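Local coordinates for protein MaoC-like dehydratase (Phytophthora Capsici, PDB 3KH8) that probably catalyses the reversible hydration of enoyl-CoA thioesters, as a lyase of the MaoC-like hydratase 2 family with hot dog domains, at residues R294-G299 against L304-V309; C253-A258 against I277-S282. One frame throughout, in Å; residues are numbered along the deposited sequence.

Contact 1: R294-G299 against L304-V309; sequences RMWQEG and LFQAVV
A beta hairpin of the MaoC-like hot dog domain brings Arg294-Trp296 against Leu304-Gln306. The two short strand segments run antiparallel, their axes 4.7 Å apart at closest approach. Arg294 with Gln306 and Trp296 with Leu304 are hydrogen-bonded pairs, and Met295 with Phe305 is the non-hydrogen-bonded pair between them. Trp296 N reaches Leu304 O at 2.7 Å, and Arg294 N reaches Gln306 O at 2.8 Å. Each pair also has the return bond from the facing N.

Arg294, Trp296, Leu304 and Gln306 share one face of the sheet. The Arg294 chain is extended from CG to NE, which carries its guanidinium out to Val308. There CG2 of Val308 sits over the middle of one guanidinium face, 3.5 Å from Arg294 CZ. At the edge of the same group, Arg294 NH1 donates to Gln306 OE1 at 3.2 Å. That oxygen lies in the guanidinium plane, but the donor stands above the amide plane. The edge of the Trp296 indole lies against the same oxygen, with Trp296 CH2 3.5 Å from Gln306 OE1, a van der Waals contact. Gln306 is also fixed through its amide nitrogen, since NE2 bonds to Asp318. Nearer the turn, Glu298 CG packs on Leu304 CG at 3.8 Å, while its carboxylate pairs with Arg205.

Trp296 NE1 bonds to the carbonyl of Arg205. On the other face, Met295 and Phe305 both rest on Leu262 of helix 251-266. Strand 209-214 flanks the hairpin beside 290-297, and strand 314-324 flanks it beside 302-309.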
loop_
_atom_site.group_PDB
_atom_site.type_symbol
_atom_site.label_atom_id
_atom_site.label_comp_id
_atom_site.label_asym_id
_atom_site.label_seq_id
_atom_site.Cartn_x
_atom_site.Cartn_y
_atom_site.Cartn_z
ATOM N N ARG A 294 -18.799 -17.565 -1.678
ATOM C CA ARG A 294 -19.785 -18.587 -1.299
ATOM C C ARG A 294 -19.057 -19.763 -0.669
ATOM O O ARG A 294 -18.142 -20.312 -1.273
ATOM C CB ARG A 294 -20.537 -19.104 -2.527
ATOM C CG ARG A 294 -21.212 -18.058 -3.382
ATOM C CD ARG A 294 -21.673 -18.688 -4.688
ATOM N NE ARG A 294 -22.572 -17.804 -5.423
ATOM C CZ ARG A 294 -22.914 -17.967 -6.699
ATOM N NH1 ARG A 294 -22.420 -18.979 -7.404
ATOM N NH2 ARG A 294 -23.740 -17.107 -7.272
ATOM N N MET A 295 -19.475 -20.163 0.530
ATOM C CA MET A 295 -18.759 -21.203 1.267
ATOM C C MET A 295 -19.635 -22.392 1.671
ATOM O O MET A 295 -20.735 -22.218 2.210
ATOM C CB MET A 295 -18.044 -20.602 2.485
ATOM C CG MET A 295 -16.965 -19.567 2.115
ATOM S SD MET A 295 -16.421 -18.528 3.489
ATOM C CE MET A 295 -17.770 -17.359 3.632
ATOM N N TRP A 296 -19.135 -23.592 1.393
ATOM C CA TRP A 296 -19.824 -24.834 1.735
ATOM C C TRP A 296 -18.970 -25.651 2.706
ATOM O O TRP A 296 -17.880 -26.111 2.353
ATOM C CB TRP A 296 -20.090 -25.674 0.481
ATOM C CG TRP A 296 -21.126 -25.137 -0.477
ATOM C CD1 TRP A 296 -22.460 -25.450 -0.502
ATOM C CD2 TRP A 296 -20.905 -24.238 -1.575
ATOM N NE1 TRP A 296 -23.084 -24.788 -1.535
ATOM C CE2 TRP A 296 -22.155 -24.038 -2.209
ATOM C CE3 TRP A 296 -19.776 -23.573 -2.080
ATOM C CZ2 TRP A 296 -22.307 -23.205 -3.325
ATOM C CZ3 TRP A 296 -19.929 -22.739 -3.187
ATOM C CH2 TRP A 296 -21.187 -22.562 -3.796
ATOM N N GLN A 297 -19.471 -25.810 3.928
ATOM C CA GLN A 297 -18.847 -26.673 4.929
ATOM C C GLN A 297 -19.057 -28.131 4.529
ATOM O O GLN A 297 -20.192 -28.570 4.335
ATOM C CB GLN A 297 -19.447 -26.387 6.317
ATOM C CG GLN A 297 -18.995 -27.325 7.446
ATOM C CD GLN A 297 -17.541 -27.135 7.841
ATOM O OE1 GLN A 297 -16.679 -27.941 7.489
ATOM N NE2 GLN A 297 -17.260 -26.061 8.567
ATOM N N GLU A 298 -17.962 -28.871 4.383
ATOM C CA GLU A 298 -18.042 -30.286 4.023
ATOM C C GLU A 298 -17.605 -31.208 5.163
ATOM O O GLU A 298 -17.596 -32.429 5.014
ATOM C CB GLU A 298 -17.255 -30.576 2.741
ATOM C CG GLU A 298 -17.841 -29.920 1.494
ATOM C CD GLU A 298 -19.182 -30.507 1.091
ATOM O OE1 GLU A 298 -19.196 -31.601 0.488
ATOM O OE2 GLU A 298 -20.220 -29.872 1.362
ATOM N N GLY A 299 -17.257 -30.617 6.301
ATOM C CA GLY A 299 -16.818 -31.378 7.468
ATOM C C GLY A 299 -15.381 -31.840 7.341
ATOM O O GLY A 299 -14.768 -31.715 6.274
ATOM N N LEU A 304 -15.527 -26.067 0.648
ATOM C CA LEU A 304 -15.560 -25.777 -0.774
ATOM C C LEU A 304 -16.110 -24.370 -0.967
ATOM O O LEU A 304 -16.919 -23.896 -0.159
ATOM C CB LEU A 304 -16.368 -26.834 -1.540
ATOM C CG LEU A 304 -15.901 -28.291 -1.369
ATOM C CD1 LEU A 304 -16.703 -29.236 -2.248
ATOM C CD2 LEU A 304 -14.397 -28.467 -1.641
ATOM N N PHE A 305 -15.645 -23.686 -2.008
ATOM C CA PHE A 305 -16.016 -22.287 -2.195
ATOM C C PHE A 305 -15.893 -21.773 -3.620
ATOM O O PHE A 305 -15.206 -22.367 -4.458
ATOM C CB PHE A 305 -15.230 -21.382 -1.235
ATOM C CG PHE A 305 -13.770 -21.257 -1.568
ATOM C CD1 PHE A 305 -12.854 -22.183 -1.084
ATOM C CD2 PHE A 305 -13.314 -20.206 -2.360
ATOM C CE1 PHE A 305 -11.502 -22.066 -1.384
ATOM C CE2 PHE A 305 -11.962 -20.082 -2.673
ATOM C CZ PHE A 305 -11.055 -21.009 -2.178
ATOM N N GLN A 306 -16.586 -20.667 -3.874
ATOM C CA GLN A 306 -16.460 -19.906 -5.105
ATOM C C GLN A 306 -16.395 -18.429 -4.753
ATOM O O GLN A 306 -16.922 -18.012 -3.719
ATOM C CB GLN A 306 -17.676 -20.123 -6.003
ATOM C CG GLN A 306 -17.879 -21.539 -6.531
ATOM C CD GLN A 306 -19.136 -21.634 -7.373
ATOM O OE1 GLN A 306 -20.219 -21.251 -6.931
ATOM N NE2 GLN A 306 -18.995 -22.124 -8.599
ATOM N N ALA A 307 -15.750 -17.640 -5.608
ATOM C CA ALA A 307 -15.859 -16.190 -5.528
ATOM C C ALA A 307 -16.567 -15.682 -6.772
ATOM O O ALA A 307 -16.263 -16.105 -7.890
ATOM C CB ALA A 307 -14.493 -15.533 -5.363
ATOM N N VAL A 308 -17.519 -14.777 -6.566
ATOM C CA VAL A 308 -18.416 -14.330 -7.624
ATOM C C VAL A 308 -18.479 -12.808 -7.637
ATOM O O VAL A 308 -18.511 -12.182 -6.581
ATOM C CB VAL A 308 -19.850 -14.906 -7.418
ATOM C CG1 VAL A 308 -20.771 -14.530 -8.580
ATOM C CG2 VAL A 308 -19.809 -16.430 -7.247
ATOM N N VAL A 309 -18.483 -12.216 -8.829
ATOM C CA VAL A 309 -18.737 -10.783 -8.959
ATOM C C VAL A 309 -20.238 -10.546 -8.832
ATOM O O VAL A 309 -21.029 -11.013 -9.665
ATOM C CB VAL A 309 -18.179 -10.194 -10.282
ATOM C CG1 VAL A 309 -18.755 -8.810 -10.548
ATOM C CG2 VAL A 309 -16.661 -10.124 -10.234
#

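Contact 2: C253-A258 against I277-S282; sequences CSMGVA and IRVRFS
Met255 meets Ile277, Val279 and Phe281 where the long helix of the hot dog domain lies against its sheet. These are every second residue of strand 277-281, and one methionine spans them all. Met255 CG is anti to the backbone N (chi1 -170°), and the chain beyond it is fully extended, which carries the thioether from the helix to the strand. Its methyl, CE, lies 3.9 Å from Ile277 CG2, the two side chains lying alongside and running opposite ways. Midway, Met255 SD is 3.9 Å from Val279 CG2. At the root of the chain, Met255 CB faces the edge of the Phe281 ring, 4.2 Å from CE1. The sulfur is 5.5 Å from the centroid of that ring and 71° off its normal, an oblique Met-aromatic contact.

The axes of the helix and strand segments come within 10.3 Å, and their directions differ by 135°. Behind the first shell, the Phe281 ring meets His125 with the planes inclined. Backbone bonds to Val130, Gln128 and Gly126 hold Ile277, Val279 and Phe281 beside strand 123-132. Gln128 also touches the Met255 side chain, and Val317 of strand 314-324 packs on Val279.

Carbon and sulfur do all the touching between the two segments. The contact therefore probably rests on dispersion and shape, with at most a minor sulfur-aromatic share, while backbone hydrogen bonds serve the helix and the sheet each on its own side.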
loop_
_atom_site.group_PDB
_atom_site.type_symbol
_atom_site.label_atom_id
_atom_site.label_comp_id
_atom_site.label_asym_id
_atom_site.label_seq_id
_atom_site.Cartn_x
_atom_site.Cartn_y
_atom_site.Cartn_z
ATOM N N CYS A 253 -5.221 -11.381 -6.221
ATOM C CA CYS A 253 -5.897 -10.463 -5.297
ATOM C C CYS A 253 -7.310 -10.986 -4.984
ATOM O O CYS A 253 -7.720 -11.030 -3.823
ATOM C CB CYS A 253 -5.947 -9.042 -5.875
ATOM S SG CYS A 253 -6.703 -7.793 -4.771
ATOM N N SER A 254 -8.034 -11.397 -6.024
ATOM C CA SER A 254 -9.332 -12.069 -5.860
ATOM C C SER A 254 -9.215 -13.297 -4.958
ATOM O O SER A 254 -10.081 -13.546 -4.117
ATOM C CB SER A 254 -9.907 -12.484 -7.221
ATOM O OG SER A 254 -10.216 -11.343 -7.997
ATOM N N MET A 255 -8.140 -14.058 -5.141
ATOM C CA MET A 255 -7.871 -15.217 -4.299
ATOM C C MET A 255 -7.649 -14.776 -2.851
ATOM O O MET A 255 -8.088 -15.454 -1.918
ATOM C CB MET A 255 -6.662 -15.998 -4.824
ATOM C CG MET A 255 -6.448 -17.354 -4.141
ATOM S SD MET A 255 -5.036 -18.225 -4.830
ATOM C CE MET A 255 -5.085 -19.764 -3.914
ATOM N N GLY A 256 -6.966 -13.641 -2.676
ATOM C CA GLY A 256 -6.773 -13.039 -1.357
ATOM C C GLY A 256 -8.088 -12.672 -0.693
ATOM O O GLY A 256 -8.286 -12.939 0.495
ATOM N N VAL A 257 -8.988 -12.067 -1.467
ATOM C CA VAL A 257 -10.309 -11.668 -0.972
ATOM C C VAL A 257 -11.103 -12.892 -0.497
ATOM O O VAL A 257 -11.688 -12.872 0.592
ATOM C CB VAL A 257 -11.092 -10.835 -2.025
ATOM C CG1 VAL A 257 -12.536 -10.603 -1.594
ATOM C CG2 VAL A 257 -10.400 -9.491 -2.251
ATOM N N ALA A 258 -11.105 -13.957 -1.301
ATOM C CA ALA A 258 -11.749 -15.216 -0.886
ATOM C C ALA A 258 -11.090 -15.793 0.375
ATOM O O ALA A 258 -11.781 -16.230 1.302
ATOM C CB ALA A 258 -11.731 -16.228 -2.020
ATOM N N ILE A 277 -5.180 -24.179 0.325
ATOM C CA ILE A 277 -6.183 -23.565 -0.521
ATOM C C ILE A 277 -5.789 -23.780 -1.981
ATOM O O ILE A 277 -4.627 -23.595 -2.353
ATOM C CB ILE A 277 -6.380 -22.049 -0.175
ATOM C CG1 ILE A 277 -7.498 -21.423 -1.021
ATOM C CG2 ILE A 277 -5.049 -21.270 -0.272
ATOM C CD1 ILE A 277 -8.046 -20.116 -0.463
ATOM N N ARG A 278 -6.750 -24.217 -2.792
ATOM C CA ARG A 278 -6.549 -24.323 -4.236
ATOM C C ARG A 278 -7.779 -23.843 -4.997
ATOM O O ARG A 278 -8.914 -24.036 -4.550
ATOM C CB ARG A 278 -6.158 -25.747 -4.648
ATOM C CG ARG A 278 -7.179 -26.834 -4.309
ATOM C CD ARG A 278 -6.694 -28.169 -4.842
ATOM N NE ARG A 278 -7.548 -29.287 -4.446
ATOM C CZ ARG A 278 -8.157 -30.109 -5.297
ATOM N NH1 ARG A 278 -8.018 -29.948 -6.611
ATOM N NH2 ARG A 278 -8.900 -31.104 -4.832
ATOM N N VAL A 279 -7.550 -23.203 -6.139
ATOM C CA VAL A 279 -8.621 -22.570 -6.897
ATOM C C VAL A 279 -8.311 -22.659 -8.382
ATOM O O VAL A 279 -7.177 -22.969 -8.775
ATOM C CB VAL A 279 -8.782 -21.056 -6.532
ATOM C CG1 VAL A 279 -9.060 -20.857 -5.042
ATOM C CG2 VAL A 279 -7.557 -20.235 -6.972
ATOM N N ARG A 280 -9.319 -22.388 -9.204
ATOM C CA ARG A 280 -9.052 -22.015 -10.584
ATOM C C ARG A 280 -9.658 -20.653 -10.879
ATOM O O ARG A 280 -10.665 -20.267 -10.282
ATOM C CB ARG A 280 -9.516 -23.087 -11.583
ATOM C CG ARG A 280 -11.006 -23.169 -11.806
ATOM C CD ARG A 280 -11.352 -24.282 -12.803
ATOM N NE ARG A 280 -12.746 -24.687 -12.648
ATOM C CZ ARG A 280 -13.162 -25.661 -11.844
ATOM N NH1 ARG A 280 -12.294 -26.362 -11.125
ATOM N NH2 ARG A 280 -14.453 -25.940 -11.768
ATOM N N PHE A 281 -9.026 -19.921 -11.786
ATOM C CA PHE A 281 -9.513 -18.612 -12.181
ATOM C C PHE A 281 -10.346 -18.767 -13.440
ATOM O O PHE A 281 -9.837 -19.148 -14.498
ATOM C CB PHE A 281 -8.342 -17.643 -12.370
ATOM C CG PHE A 281 -7.435 -17.569 -11.174
ATOM C CD1 PHE A 281 -7.824 -16.870 -10.032
ATOM C CD2 PHE A 281 -6.206 -18.222 -11.173
ATOM C CE1 PHE A 281 -6.996 -16.812 -8.910
ATOM C CE2 PHE A 281 -5.368 -18.169 -10.050
ATOM C CZ PHE A 281 -5.766 -17.462 -8.921
ATOM N N SER A 282 -11.635 -18.479 -13.316
ATOM C CA SER A 282 -12.593 -18.852 -14.355
ATOM C C SER A 282 -12.988 -17.694 -15.264
ATOM O O SER A 282 -13.272 -17.904 -16.442
ATOM C CB SER A 282 -13.822 -19.520 -13.731
ATOM O OG SER A 282 -14.247 -18.816 -12.581
#

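Overall arrangement
Following the chain, helix 251-266 comes first and strand 274-281 turns back against it, so contact 2 closes a loop with 18 residues between its segments. The chain then enters strand 290-297, and contact 1 closes the hairpin with strand 302-309, with four residues between its segments. The two loops stand in series; neither encloses nor crosses the other. The centres of contact 1 and contact 2 are about 11 Å apart. The two contacts touch through Phe305. Its CZ lies 3.5 Å from Val279 CG1, and its CE2 is 3.9 Å from Ala258 CB. Contact 1 joins neighbouring strands within the sheet, whereas contact 2 seats the central helix on that sheet, and strand 314-324 bridges strands 274-281 and 302-309.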